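Local atomic coordinates of acyl-CoA dehydrogenase (Geobacillus kaustophilus, PDB entry 2PG0), a protein that probably catalyses the FAD-dependent alpha,beta-dehydrogenation of acyl chains carried as thioesters, introducing a double bond next to the carbonyl. Residues G370-E373 / M374-T377. Sequence-based numbering, arbitrary orientation.
Sequences GTNE and MMKT. With FAD (flavin-adenine dinucleotide), chain C.
Thr-371 is the N-cap of the C-terminal helix 372-382, and its hydroxyl does two jobs: OG1 accepts from Met-374 N (3.1 Å, N-H...O angle 155°), closing the first turn, and donates to the ribose hydroxyl O2B of FAD at 2.9 Å. With chi1 at 64°, OG1 sits between its own backbone N and carbonyl carbon, from where it can meet both the open N-H and the sugar. O2B in turn donates to Glu-373 OE1 at 2.7 Å, so the ribose hydroxyl accepts from the threonine and donates to the carboxylate. The glutamate chain bends at CB-CG (chi2 74°), bringing the carboxylate back to the ribose. Gln-342 of a second subunit also bonds OE1, while Arg-290 of that subunit forms a salt bridge with OE2. Met-374 folds its doubly bent chain past the cap, CG lying 3.3 Å from Thr-371 OG1, and sets its methyl CE over a face of the adenine, 3.7 Å from FAD C5A. Behind the cap the helix runs regularly: Met-375 N bonds Thr-371 O in the carbonyl plane, and Lys-376 N bonds Asn-372 O. Glu-373 O takes two donors from Thr-377, its N at 3.0 Å and its OG1 at 2.9 Å, which arrive from opposite faces of the carbonyl plane. On the flank turned to helix 319-343, Met-375 curls its CE back to 3.8 Å from Gly-370 O, an oxygen that also accepts from Lys-326. The helix start thus holds the adenosine half of the cofactor by its sugar hydroxyl and its base, and Arg-290 and Gln-342 of the second subunit, holding the carboxylate that grips the ribose, supply a second shell; the arginine probably helps keep Glu-373 ionised as an acceptor.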
loop_
_atom_site.group_PDB
_atom_site.type_symbol
_atom_site.label_atom_id
_atom_site.label_comp_id
_atom_site.label_asym_id
_atom_site.label_seq_id
_atom_site.Cartn_x
_atom_site.Cartn_y
_atom_site.Cartn_z
ATOM N N GLY A 370 15.723 -13.104 -12.423
ATOM C CA GLY A 370 14.305 -13.298 -12.722
ATOM C C GLY A 370 13.534 -12.149 -12.115
ATOM O O GLY A 370 13.669 -11.877 -10.922
ATOM N N THR A 371 12.731 -11.459 -12.924
ATOM C CA THR A 371 11.940 -10.342 -12.410
ATOM C C THR A 371 10.950 -10.827 -11.357
ATOM O O THR A 371 10.604 -12.012 -11.307
ATOM C CB THR A 371 11.117 -9.642 -13.505
ATOM O OG1 THR A 371 10.149 -10.566 -14.023
ATOM C CG2 THR A 371 12.008 -9.133 -14.623
ATOM N N ASN A 372 10.483 -9.905 -10.524
ATOM C CA ASN A 372 9.518 -10.256 -9.483
ATOM C C ASN A 372 8.187 -10.727 -10.089
ATOM O O ASN A 372 7.468 -11.533 -9.483
ATOM C CB ASN A 372 9.368 -9.104 -8.477
ATOM C CG ASN A 372 10.584 -8.974 -7.564
ATOM O OD1 ASN A 372 11.519 -9.783 -7.639
ATOM N ND2 ASN A 372 10.562 -7.983 -6.676
ATOM N N GLU A 373 7.895 -10.265 -11.309
ATOM C CA GLU A 373 6.733 -10.753 -12.064
ATOM C C GLU A 373 6.926 -12.228 -12.413
ATOM O O GLU A 373 5.977 -13.017 -12.339
ATOM C CB GLU A 373 6.506 -9.936 -13.340
ATOM C CG GLU A 373 6.065 -8.486 -13.106
ATOM C CD GLU A 373 7.176 -7.557 -12.607
ATOM O OE1 GLU A 373 8.383 -7.789 -12.893
ATOM O OE2 GLU A 373 6.826 -6.575 -11.914
ATOM N N MET A 374 8.153 -12.606 -12.782
ATOM C CA MET A 374 8.443 -14.024 -13.020
ATOM C C MET A 374 8.354 -14.857 -11.733
ATOM O O MET A 374 7.911 -16.003 -11.765
ATOM C CB MET A 374 9.801 -14.215 -13.721
ATOM C CG MET A 374 9.851 -13.694 -15.163
ATOM S SD MET A 374 8.659 -14.463 -16.305
ATOM C CE MET A 374 7.266 -13.337 -16.220
ATOM N N MET A 375 8.763 -14.282 -10.600
ATOM C CA MET A 375 8.645 -14.975 -9.305
ATOM C C MET A 375 7.174 -15.266 -8.981
ATOM O O MET A 375 6.836 -16.374 -8.557
ATOM C CB MET A 375 9.290 -14.182 -8.161
ATOM C CG MET A 375 10.808 -13.929 -8.274
ATOM S SD MET A 375 11.843 -15.408 -8.526
ATOM C CE MET A 375 12.071 -15.288 -10.302
ATOM N N LYS A 376 6.302 -14.281 -9.202
ATOM C CA LYS A 376 4.866 -14.483 -8.974
ATOM C C LYS A 376 4.262 -15.507 -9.952
ATOM O O LYS A 376 3.375 -16.280 -9.583
ATOM C CB LYS A 376 4.133 -13.146 -9.010
ATOM C CG LYS A 376 4.531 -12.227 -7.851
ATOM C CD LYS A 376 3.883 -10.858 -7.957
ATOM C CE LYS A 376 4.496 -9.892 -6.945
ATOM N NZ LYS A 376 3.931 -8.522 -7.096
ATOM N N THR A 377 4.770 -15.523 -11.182
ATOM C CA THR A 377 4.366 -16.510 -12.192
ATOM C C THR A 377 4.696 -17.926 -11.706
ATOM O O THR A 377 3.854 -18.822 -11.773
ATOM C CB THR A 377 5.037 -16.226 -13.555
ATOM O OG1 THR A 377 4.589 -14.958 -14.054
ATOM C CG2 THR A 377 4.703 -17.314 -14.582
HETATM P PA FAD C . 11.958 -8.240 -20.047
HETATM O O1A FAD C . 11.923 -7.651 -21.425
HETATM O O2A FAD C . 12.018 -9.747 -20.037
HETATM O O5B FAD C . 10.675 -7.721 -19.211
HETATM C C5B FAD C . 10.390 -6.334 -19.119
HETATM C C4B FAD C . 9.248 -6.148 -18.119
HETATM O O4B FAD C . 8.117 -6.874 -18.577
HETATM C C3B FAD C . 9.618 -6.719 -16.751
HETATM O O3B FAD C . 9.076 -5.927 -15.716
HETATM C C2B FAD C . 8.929 -8.062 -16.730
HETATM O O2B FAD C . 8.660 -8.535 -15.423
HETATM C C1B FAD C . 7.678 -7.754 -17.553
HETATM N N9A FAD C . 7.087 -9.000 -18.074
HETATM C C8A FAD C . 7.614 -9.844 -19.022
HETATM N N7A FAD C . 6.764 -10.880 -19.189
HETATM C C5A FAD C . 5.707 -10.710 -18.362
HETATM C C6A FAD C . 4.563 -11.464 -18.134
HETATM N N6A FAD C . 4.424 -12.661 -18.714
HETATM N N1A FAD C . 3.642 -11.030 -17.201
HETATM C C2A FAD C . 3.841 -9.854 -16.501
HETATM N N3A FAD C . 4.976 -9.097 -16.740
HETATM C C4A FAD C . 5.897 -9.527 -17.652
HETATM N N1 FAD C . 21.579 -11.680 -17.120
HETATM C C2 FAD C . 22.441 -12.757 -17.230
HETATM O O2 FAD C . 22.140 -13.705 -17.959
HETATM N N3 FAD C . 23.643 -12.761 -16.535
HETATM C C4 FAD C . 23.983 -11.690 -15.734
HETATM O O4 FAD C . 25.059 -11.696 -15.131
HETATM C C4X FAD C . 23.105 -10.607 -15.611
HETATM N N5 FAD C . 23.432 -9.526 -14.807
HETATM C C5X FAD C . 22.584 -8.439 -14.705
HETATM C C6 FAD C . 22.956 -7.362 -13.908
HETATM C C7 FAD C . 22.107 -6.264 -13.792
HETATM C C7M FAD C . 22.548 -5.131 -12.908
HETATM C C8 FAD C . 20.882 -6.249 -14.485
HETATM C C8M FAD C . 19.917 -5.098 -14.408
HETATM C C9 FAD C . 20.521 -7.324 -15.287
HETATM C C9A FAD C . 21.366 -8.433 -15.400
HETATM N N10 FAD C . 21.016 -9.529 -16.192
HETATM C C10 FAD C . 21.894 -10.602 -16.313
HETATM C "C1'" FAD C . 19.678 -9.606 -16.895
HETATM C "C2'" FAD C . 18.435 -9.739 -15.998
HETATM O "O2'" FAD C . 18.261 -11.035 -15.465
HETATM C "C3'" FAD C . 17.228 -9.367 -16.854
HETATM O "O3'" FAD C . 17.233 -7.960 -16.967
HETATM C "C4'" FAD C . 15.877 -9.850 -16.305
HETATM O "O4'" FAD C . 15.757 -11.260 -16.356
HETATM C "C5'" FAD C . 14.699 -9.231 -17.058
HETATM O "O5'" FAD C . 14.845 -9.400 -18.457
HETATM P P FAD C . 14.711 -8.117 -19.413
HETATM O O1P FAD C . 15.621 -7.012 -18.937
HETATM O O2P FAD C . 14.998 -8.511 -20.835
HETATM O O3P FAD C . 13.190 -7.600 -19.228
#